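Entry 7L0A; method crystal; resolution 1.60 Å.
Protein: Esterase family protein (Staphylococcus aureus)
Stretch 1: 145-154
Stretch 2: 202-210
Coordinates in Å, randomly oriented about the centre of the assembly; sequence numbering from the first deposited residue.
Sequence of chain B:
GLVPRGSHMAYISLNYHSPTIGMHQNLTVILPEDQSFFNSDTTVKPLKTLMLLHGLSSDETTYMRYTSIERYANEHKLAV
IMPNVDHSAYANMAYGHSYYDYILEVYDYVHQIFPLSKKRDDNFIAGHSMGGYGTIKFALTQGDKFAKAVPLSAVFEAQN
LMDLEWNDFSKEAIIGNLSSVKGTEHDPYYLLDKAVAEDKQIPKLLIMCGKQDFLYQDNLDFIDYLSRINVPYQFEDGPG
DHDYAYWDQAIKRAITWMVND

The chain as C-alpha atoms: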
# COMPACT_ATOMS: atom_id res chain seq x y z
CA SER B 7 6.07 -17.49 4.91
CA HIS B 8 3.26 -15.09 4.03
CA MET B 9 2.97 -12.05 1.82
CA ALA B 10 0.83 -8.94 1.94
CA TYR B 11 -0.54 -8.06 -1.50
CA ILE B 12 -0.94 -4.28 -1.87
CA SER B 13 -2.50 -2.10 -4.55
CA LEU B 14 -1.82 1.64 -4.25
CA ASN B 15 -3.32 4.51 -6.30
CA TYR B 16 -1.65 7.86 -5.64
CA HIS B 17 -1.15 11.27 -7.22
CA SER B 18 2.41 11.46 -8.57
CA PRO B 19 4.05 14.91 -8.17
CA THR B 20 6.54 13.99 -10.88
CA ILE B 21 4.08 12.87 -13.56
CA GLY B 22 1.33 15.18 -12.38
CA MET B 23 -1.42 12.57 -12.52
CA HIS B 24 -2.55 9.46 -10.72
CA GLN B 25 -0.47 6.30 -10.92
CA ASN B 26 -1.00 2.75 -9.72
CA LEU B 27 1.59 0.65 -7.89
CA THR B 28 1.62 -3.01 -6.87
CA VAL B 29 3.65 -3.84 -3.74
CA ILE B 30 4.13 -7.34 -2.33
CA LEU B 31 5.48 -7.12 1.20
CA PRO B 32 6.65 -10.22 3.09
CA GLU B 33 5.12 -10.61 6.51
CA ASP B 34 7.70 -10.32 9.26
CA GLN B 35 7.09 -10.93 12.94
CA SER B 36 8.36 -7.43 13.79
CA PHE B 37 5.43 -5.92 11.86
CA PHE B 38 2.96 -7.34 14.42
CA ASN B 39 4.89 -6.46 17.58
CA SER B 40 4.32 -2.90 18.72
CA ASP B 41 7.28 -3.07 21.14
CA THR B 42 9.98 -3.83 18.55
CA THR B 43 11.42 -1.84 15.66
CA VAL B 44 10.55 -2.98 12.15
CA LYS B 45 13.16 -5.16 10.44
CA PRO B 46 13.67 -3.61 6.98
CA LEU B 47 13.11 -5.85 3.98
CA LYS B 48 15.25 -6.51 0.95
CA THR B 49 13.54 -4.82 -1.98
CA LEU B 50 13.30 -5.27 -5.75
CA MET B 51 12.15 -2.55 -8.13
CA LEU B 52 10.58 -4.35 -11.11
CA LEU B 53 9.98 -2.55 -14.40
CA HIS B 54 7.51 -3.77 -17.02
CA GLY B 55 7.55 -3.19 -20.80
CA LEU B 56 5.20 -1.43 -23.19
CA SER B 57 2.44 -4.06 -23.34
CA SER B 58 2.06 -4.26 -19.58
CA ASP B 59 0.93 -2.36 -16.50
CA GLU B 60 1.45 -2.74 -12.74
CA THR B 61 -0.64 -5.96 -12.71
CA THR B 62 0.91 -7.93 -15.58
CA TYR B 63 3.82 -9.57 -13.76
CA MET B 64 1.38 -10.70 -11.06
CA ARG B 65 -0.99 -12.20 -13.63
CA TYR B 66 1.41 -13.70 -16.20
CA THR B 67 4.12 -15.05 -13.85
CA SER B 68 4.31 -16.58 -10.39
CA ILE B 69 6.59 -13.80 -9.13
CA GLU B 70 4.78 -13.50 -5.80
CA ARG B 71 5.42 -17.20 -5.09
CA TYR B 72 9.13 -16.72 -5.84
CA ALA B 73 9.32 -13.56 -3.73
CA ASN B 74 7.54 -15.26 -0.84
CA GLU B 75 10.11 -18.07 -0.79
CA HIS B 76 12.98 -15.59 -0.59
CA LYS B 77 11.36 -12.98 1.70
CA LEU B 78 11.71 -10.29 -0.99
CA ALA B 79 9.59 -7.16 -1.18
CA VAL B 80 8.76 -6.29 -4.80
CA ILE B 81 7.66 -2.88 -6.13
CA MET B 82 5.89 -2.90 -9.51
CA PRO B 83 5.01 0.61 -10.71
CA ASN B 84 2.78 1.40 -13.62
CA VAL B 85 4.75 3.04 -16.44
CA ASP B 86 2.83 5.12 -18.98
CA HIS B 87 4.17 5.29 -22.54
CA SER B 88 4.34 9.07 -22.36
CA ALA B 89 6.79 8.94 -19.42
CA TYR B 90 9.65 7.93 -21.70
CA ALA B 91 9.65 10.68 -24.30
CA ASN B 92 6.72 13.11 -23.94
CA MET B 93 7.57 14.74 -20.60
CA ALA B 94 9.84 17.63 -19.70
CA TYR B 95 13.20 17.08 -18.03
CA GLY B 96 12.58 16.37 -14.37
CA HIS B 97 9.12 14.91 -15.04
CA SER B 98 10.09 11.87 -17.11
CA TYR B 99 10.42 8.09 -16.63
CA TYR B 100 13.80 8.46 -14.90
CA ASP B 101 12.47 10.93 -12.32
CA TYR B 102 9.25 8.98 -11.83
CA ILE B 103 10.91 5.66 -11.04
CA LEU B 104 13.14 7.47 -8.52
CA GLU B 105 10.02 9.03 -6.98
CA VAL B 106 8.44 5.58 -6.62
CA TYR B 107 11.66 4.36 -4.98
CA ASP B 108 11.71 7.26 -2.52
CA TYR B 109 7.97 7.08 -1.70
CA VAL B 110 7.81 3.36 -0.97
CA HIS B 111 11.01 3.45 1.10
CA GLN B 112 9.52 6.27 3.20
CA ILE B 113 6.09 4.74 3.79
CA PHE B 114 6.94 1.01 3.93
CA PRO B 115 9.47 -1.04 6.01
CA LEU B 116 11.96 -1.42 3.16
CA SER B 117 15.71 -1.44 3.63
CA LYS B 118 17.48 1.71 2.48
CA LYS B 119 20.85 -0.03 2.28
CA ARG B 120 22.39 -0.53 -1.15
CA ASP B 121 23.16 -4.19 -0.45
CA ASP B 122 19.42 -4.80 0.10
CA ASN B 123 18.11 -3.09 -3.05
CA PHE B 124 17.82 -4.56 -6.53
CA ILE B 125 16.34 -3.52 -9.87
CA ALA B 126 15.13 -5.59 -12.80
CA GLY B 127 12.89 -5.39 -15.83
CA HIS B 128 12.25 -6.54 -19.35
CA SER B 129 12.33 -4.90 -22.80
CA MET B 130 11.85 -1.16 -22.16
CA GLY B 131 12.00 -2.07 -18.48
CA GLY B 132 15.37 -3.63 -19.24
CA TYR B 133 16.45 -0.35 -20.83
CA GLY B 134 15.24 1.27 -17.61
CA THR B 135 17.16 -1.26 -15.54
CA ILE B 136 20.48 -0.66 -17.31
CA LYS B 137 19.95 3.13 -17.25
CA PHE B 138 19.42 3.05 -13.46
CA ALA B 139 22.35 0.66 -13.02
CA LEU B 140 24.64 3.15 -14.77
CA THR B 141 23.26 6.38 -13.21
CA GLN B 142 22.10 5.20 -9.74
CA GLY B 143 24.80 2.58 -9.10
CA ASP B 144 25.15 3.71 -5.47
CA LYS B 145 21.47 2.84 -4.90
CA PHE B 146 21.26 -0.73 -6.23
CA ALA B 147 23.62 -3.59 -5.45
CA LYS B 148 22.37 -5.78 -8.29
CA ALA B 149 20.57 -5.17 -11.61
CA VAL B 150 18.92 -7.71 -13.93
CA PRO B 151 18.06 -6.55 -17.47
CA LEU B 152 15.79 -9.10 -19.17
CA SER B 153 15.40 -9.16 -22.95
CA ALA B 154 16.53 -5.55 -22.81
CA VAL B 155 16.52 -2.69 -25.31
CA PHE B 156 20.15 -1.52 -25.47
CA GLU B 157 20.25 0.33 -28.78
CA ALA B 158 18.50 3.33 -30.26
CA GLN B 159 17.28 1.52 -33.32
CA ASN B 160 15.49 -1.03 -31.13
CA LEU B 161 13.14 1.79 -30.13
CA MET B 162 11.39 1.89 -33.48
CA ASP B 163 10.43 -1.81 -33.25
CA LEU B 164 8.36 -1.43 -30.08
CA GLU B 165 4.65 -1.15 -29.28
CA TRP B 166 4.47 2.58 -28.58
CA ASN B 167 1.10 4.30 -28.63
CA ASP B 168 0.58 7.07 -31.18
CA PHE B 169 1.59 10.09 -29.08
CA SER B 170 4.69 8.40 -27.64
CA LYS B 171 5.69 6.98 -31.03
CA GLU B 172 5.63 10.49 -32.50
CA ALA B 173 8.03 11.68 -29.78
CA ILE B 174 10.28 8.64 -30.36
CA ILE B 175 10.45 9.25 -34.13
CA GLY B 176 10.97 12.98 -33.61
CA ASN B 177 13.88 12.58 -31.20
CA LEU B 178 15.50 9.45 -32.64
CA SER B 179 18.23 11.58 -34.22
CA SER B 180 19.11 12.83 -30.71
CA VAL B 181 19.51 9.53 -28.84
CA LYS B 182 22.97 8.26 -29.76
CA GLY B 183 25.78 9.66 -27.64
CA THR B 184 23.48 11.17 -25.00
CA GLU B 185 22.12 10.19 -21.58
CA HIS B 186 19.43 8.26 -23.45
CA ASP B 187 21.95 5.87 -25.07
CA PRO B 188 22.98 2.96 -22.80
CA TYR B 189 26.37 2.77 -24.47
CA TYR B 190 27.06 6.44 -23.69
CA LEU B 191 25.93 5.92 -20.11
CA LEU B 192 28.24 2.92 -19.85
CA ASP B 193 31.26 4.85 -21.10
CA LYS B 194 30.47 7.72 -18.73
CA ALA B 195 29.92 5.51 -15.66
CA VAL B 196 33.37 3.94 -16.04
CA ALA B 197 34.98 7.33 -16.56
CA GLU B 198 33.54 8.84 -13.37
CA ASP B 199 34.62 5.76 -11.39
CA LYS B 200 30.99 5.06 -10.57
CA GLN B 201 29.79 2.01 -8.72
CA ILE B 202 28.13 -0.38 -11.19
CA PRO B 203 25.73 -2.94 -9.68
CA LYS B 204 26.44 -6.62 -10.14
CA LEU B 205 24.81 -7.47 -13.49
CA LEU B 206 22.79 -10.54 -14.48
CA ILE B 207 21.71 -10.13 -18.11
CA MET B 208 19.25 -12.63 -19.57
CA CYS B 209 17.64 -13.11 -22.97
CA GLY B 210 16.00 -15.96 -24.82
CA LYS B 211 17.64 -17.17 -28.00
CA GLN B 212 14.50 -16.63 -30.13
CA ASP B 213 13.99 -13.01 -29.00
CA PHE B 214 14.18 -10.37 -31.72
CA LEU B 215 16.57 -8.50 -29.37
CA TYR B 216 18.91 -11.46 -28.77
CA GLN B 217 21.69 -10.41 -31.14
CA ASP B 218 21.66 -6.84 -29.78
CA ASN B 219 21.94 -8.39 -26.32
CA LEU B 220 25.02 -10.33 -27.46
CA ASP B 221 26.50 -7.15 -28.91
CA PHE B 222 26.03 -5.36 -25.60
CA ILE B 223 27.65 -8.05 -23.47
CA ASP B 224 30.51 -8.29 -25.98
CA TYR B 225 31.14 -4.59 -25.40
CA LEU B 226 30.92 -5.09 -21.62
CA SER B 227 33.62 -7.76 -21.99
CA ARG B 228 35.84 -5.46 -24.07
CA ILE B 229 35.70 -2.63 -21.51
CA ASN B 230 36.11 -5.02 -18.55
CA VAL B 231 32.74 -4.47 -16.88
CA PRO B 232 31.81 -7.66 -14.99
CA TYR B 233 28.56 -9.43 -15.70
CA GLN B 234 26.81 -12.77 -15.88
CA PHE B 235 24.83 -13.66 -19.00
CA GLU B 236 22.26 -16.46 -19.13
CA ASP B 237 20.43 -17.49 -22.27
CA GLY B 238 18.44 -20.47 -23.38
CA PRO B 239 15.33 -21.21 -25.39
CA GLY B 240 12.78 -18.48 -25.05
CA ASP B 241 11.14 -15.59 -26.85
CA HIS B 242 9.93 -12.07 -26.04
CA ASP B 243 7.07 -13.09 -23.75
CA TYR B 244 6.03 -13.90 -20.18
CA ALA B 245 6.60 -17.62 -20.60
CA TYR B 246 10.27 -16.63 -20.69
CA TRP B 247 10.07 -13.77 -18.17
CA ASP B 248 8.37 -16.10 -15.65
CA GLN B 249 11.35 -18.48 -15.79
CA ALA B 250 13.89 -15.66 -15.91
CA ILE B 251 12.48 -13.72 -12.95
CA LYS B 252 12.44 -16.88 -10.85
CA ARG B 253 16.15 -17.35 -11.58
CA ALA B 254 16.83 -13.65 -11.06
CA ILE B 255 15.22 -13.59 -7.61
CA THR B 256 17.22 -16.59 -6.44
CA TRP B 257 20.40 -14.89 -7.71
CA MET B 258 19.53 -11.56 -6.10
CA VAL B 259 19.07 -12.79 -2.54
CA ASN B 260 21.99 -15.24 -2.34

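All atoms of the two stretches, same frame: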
# COMPACT_ATOMS: atom_id res chain seq x y z
N LYS B 145 22.77 3.17 -5.47
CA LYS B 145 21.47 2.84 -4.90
C LYS B 145 21.15 1.36 -4.98
O LYS B 145 20.47 0.83 -4.09
CB LYS B 145 20.40 3.65 -5.65
CG LYS B 145 19.02 3.71 -5.03
CD LYS B 145 18.20 4.82 -5.72
CE LYS B 145 17.83 5.96 -4.75
NZ LYS B 145 18.54 7.23 -4.98
N PHE B 146 21.63 0.66 -6.00
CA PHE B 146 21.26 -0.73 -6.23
C PHE B 146 22.52 -1.59 -6.25
O PHE B 146 23.48 -1.28 -6.95
CB PHE B 146 20.53 -0.89 -7.56
CG PHE B 146 19.28 -0.07 -7.67
CD1 PHE B 146 18.12 -0.47 -7.03
CD2 PHE B 146 19.28 1.11 -8.40
CE1 PHE B 146 16.99 0.28 -7.13
CE2 PHE B 146 18.14 1.87 -8.50
CZ PHE B 146 16.97 1.44 -7.87
N ALA B 147 22.48 -2.69 -5.50
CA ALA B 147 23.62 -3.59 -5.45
C ALA B 147 23.66 -4.51 -6.66
O ALA B 147 24.75 -4.99 -7.03
CB ALA B 147 23.57 -4.43 -4.18
N LYS B 148 22.50 -4.79 -7.23
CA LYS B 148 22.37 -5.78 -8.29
C LYS B 148 21.29 -5.30 -9.25
O LYS B 148 20.29 -4.71 -8.81
CB LYS B 148 22.00 -7.16 -7.77
CG LYS B 148 23.01 -7.70 -6.77
CD LYS B 148 22.61 -9.08 -6.28
CE LYS B 148 23.51 -9.51 -5.13
NZ LYS B 148 23.44 -10.98 -4.89
N ALA B 149 21.48 -5.58 -10.54
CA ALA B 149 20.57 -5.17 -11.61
C ALA B 149 20.44 -6.32 -12.60
O ALA B 149 21.45 -6.93 -12.97
CB ALA B 149 21.11 -3.90 -12.32
N VAL B 150 19.22 -6.58 -13.05
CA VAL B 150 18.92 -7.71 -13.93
C VAL B 150 18.11 -7.22 -15.13
O VAL B 150 16.87 -7.22 -15.13
CB VAL B 150 18.14 -8.80 -13.18
CG1 VAL B 150 17.90 -9.99 -14.09
CG2 VAL B 150 18.88 -9.25 -11.92
N PRO B 151 18.78 -6.83 -16.22
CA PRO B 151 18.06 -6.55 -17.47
C PRO B 151 17.65 -7.84 -18.17
O PRO B 151 18.49 -8.71 -18.41
CB PRO B 151 19.09 -5.76 -18.31
CG PRO B 151 20.15 -5.37 -17.37
CD PRO B 151 20.19 -6.43 -16.29
N LEU B 152 16.38 -7.94 -18.51
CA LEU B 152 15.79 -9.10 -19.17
C LEU B 152 15.37 -8.68 -20.57
O LEU B 152 14.58 -7.73 -20.72
CB LEU B 152 14.56 -9.60 -18.40
CG LEU B 152 14.76 -10.01 -16.94
CD1 LEU B 152 13.37 -10.41 -16.40
CD2 LEU B 152 15.73 -11.13 -16.82
N SER B 153 15.83 -9.40 -21.58
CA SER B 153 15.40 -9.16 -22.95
C SER B 153 15.40 -7.66 -23.27
O SER B 153 14.44 -7.12 -23.84
CB SER B 153 14.00 -9.73 -23.19
OG SER B 153 13.93 -11.06 -22.68
N ALA B 154 16.51 -7.00 -22.91
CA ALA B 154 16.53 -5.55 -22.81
C ALA B 154 16.78 -4.88 -24.16
O ALA B 154 17.39 -5.43 -25.07
CB ALA B 154 17.59 -5.09 -21.80
N ILE B 202 29.07 0.30 -10.29
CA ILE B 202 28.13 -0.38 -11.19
C ILE B 202 27.60 -1.58 -10.44
O ILE B 202 28.39 -2.37 -9.90
CB ILE B 202 28.80 -0.82 -12.50
CG1 ILE B 202 29.38 0.39 -13.25
CG2 ILE B 202 27.80 -1.57 -13.40
CD1 ILE B 202 30.03 0.05 -14.57
N PRO B 203 26.29 -1.76 -10.37
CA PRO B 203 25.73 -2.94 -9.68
C PRO B 203 26.23 -4.23 -10.33
O PRO B 203 26.57 -4.28 -11.51
CB PRO B 203 24.22 -2.79 -9.86
CG PRO B 203 24.00 -1.33 -10.18
CD PRO B 203 25.23 -0.88 -10.92
N LYS B 204 26.24 -5.31 -9.54
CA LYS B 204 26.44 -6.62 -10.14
C LYS B 204 25.33 -6.86 -11.17
O LYS B 204 24.15 -6.61 -10.90
CB LYS B 204 26.44 -7.70 -9.06
CG LYS B 204 27.14 -8.99 -9.45
CD LYS B 204 27.33 -9.90 -8.23
CE LYS B 204 27.75 -11.30 -8.66
NZ LYS B 204 27.90 -12.22 -7.51
N LEU B 205 25.72 -7.33 -12.36
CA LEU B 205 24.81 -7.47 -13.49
C LEU B 205 24.53 -8.93 -13.81
O LEU B 205 25.47 -9.73 -13.99
CB LEU B 205 25.40 -6.80 -14.72
CG LEU B 205 25.54 -5.29 -14.67
CD1 LEU B 205 26.34 -4.83 -15.90
CD2 LEU B 205 24.18 -4.62 -14.64
N LEU B 206 23.24 -9.27 -13.91
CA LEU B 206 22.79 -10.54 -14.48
C LEU B 206 21.92 -10.17 -15.67
O LEU B 206 20.85 -9.56 -15.51
CB LEU B 206 22.02 -11.38 -13.45
CG LEU B 206 21.35 -12.60 -14.06
CD1 LEU B 206 22.34 -13.57 -14.64
CD2 LEU B 206 20.48 -13.26 -12.99
N ILE B 207 22.40 -10.47 -16.88
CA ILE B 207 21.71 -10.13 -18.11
C ILE B 207 21.17 -11.40 -18.73
O ILE B 207 21.91 -12.38 -18.87
CB ILE B 207 22.65 -9.38 -19.08
CG1 ILE B 207 23.16 -8.11 -18.41
CG2 ILE B 207 21.95 -9.12 -20.40
CD1 ILE B 207 24.28 -7.41 -19.16
N MET B 208 19.89 -11.42 -19.07
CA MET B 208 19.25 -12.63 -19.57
C MET B 208 18.44 -12.31 -20.83
O MET B 208 17.82 -11.25 -20.93
CB MET B 208 18.34 -13.29 -18.51
CG MET B 208 18.89 -13.22 -17.10
SD MET B 208 17.84 -14.11 -15.88
CE MET B 208 18.24 -15.77 -16.33
N CYS B 209 18.47 -13.23 -21.78
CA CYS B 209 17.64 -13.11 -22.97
C CYS B 209 17.43 -14.49 -23.57
O CYS B 209 18.34 -15.32 -23.56
CB CYS B 209 18.32 -12.17 -24.00
SG CYS B 209 17.29 -11.64 -25.35
N GLY B 210 16.25 -14.73 -24.11
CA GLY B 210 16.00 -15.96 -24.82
C GLY B 210 16.55 -15.92 -26.23
O GLY B 210 16.53 -14.89 -26.90
O HOH W 1 24.79 -12.37 -6.84
O HOH W 2 13.73 -13.17 -24.42

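Two neighbouring strands, 148-152 and the one that begins at Lys204, run side by side in the same direction, their axes 18° apart and 4.8 Å at closest approach. Most of what holds them is backbone, and apolar side chains fill in around it.

Ile202 stays out of the contact, its CA-to-CB bond pointing away. Pro203 does the opposite: its CB points toward stretch 1, and the ring settles against the lead-in and the start of the first strand, with Pro203 CG 3.3 Å from Phe146 O and Pro203 CB 4.1 Å from Ala149 CB. A proline is tolerated by this pairing, which asks nothing of its nitrogen; the hydrogen bonds start one residue later.

Lys204 opens the ladder and uses both its backbone polar atoms. Its N donates to Ala147 O at 2.9 Å, and its O accepts from Ala149 N, also at 2.9 Å, so the residue clasps the two neighbours of Lys148, as parallel pairing requires. The side chains of Lys148 and Lys204 lie on the same face of the sheet, their aliphatic stems close (Lys148 CG to Lys204 CB, 4.1 Å). One water bridges the two ammonium groups, its O accepting from Lys148 NZ at 2.7 Å and from Lys204 NZ at 3.2 Å.

Leu205 makes no cross-strand amide bond. It pairs with Ala149 on the other face, where the small methyl receives the leucine tip (Ala149 CB to Leu205 CD2, 3.9 Å), and Leu205 CA lies 3.4 Å from Ala149 O in a CA-H...O contact.

Leu206 N donates to Ala149 O at 3.1 Å. Across from Leu206 O the pattern changes, because Pro151 has no amide hydrogen to give. Leu206 O keeps the CA-H...O contact usual in this ladder, with Val150 CA at 3.1 Å, and where an amide would stand it meets Pro151 CD at 3.3 Å. The proline thus costs one rung without parting the strands.

Ile207 packs on that same proline ring, Ile207 CG1 to Pro151 CD at 4.0 Å. The ladder then resumes at Met208, whose N donates to Pro151 O at 3.1 Å and whose O accepts from Ser153 N at 2.8 Å, nearly straight at 171°. Its sulfur touches leucine, Met208 SD to Leu152 CD2 at 3.8 Å.

Cys209 adds only van der Waals contact, its SG 3.9 Å from Ser153 CA. At Gly210 the link passes through solvent: one water accepts from Gly210 N at 3.0 Å and hydrogen-bonds Ser153 OG at 2.7 Å, extending the connection beyond the last direct amide bond.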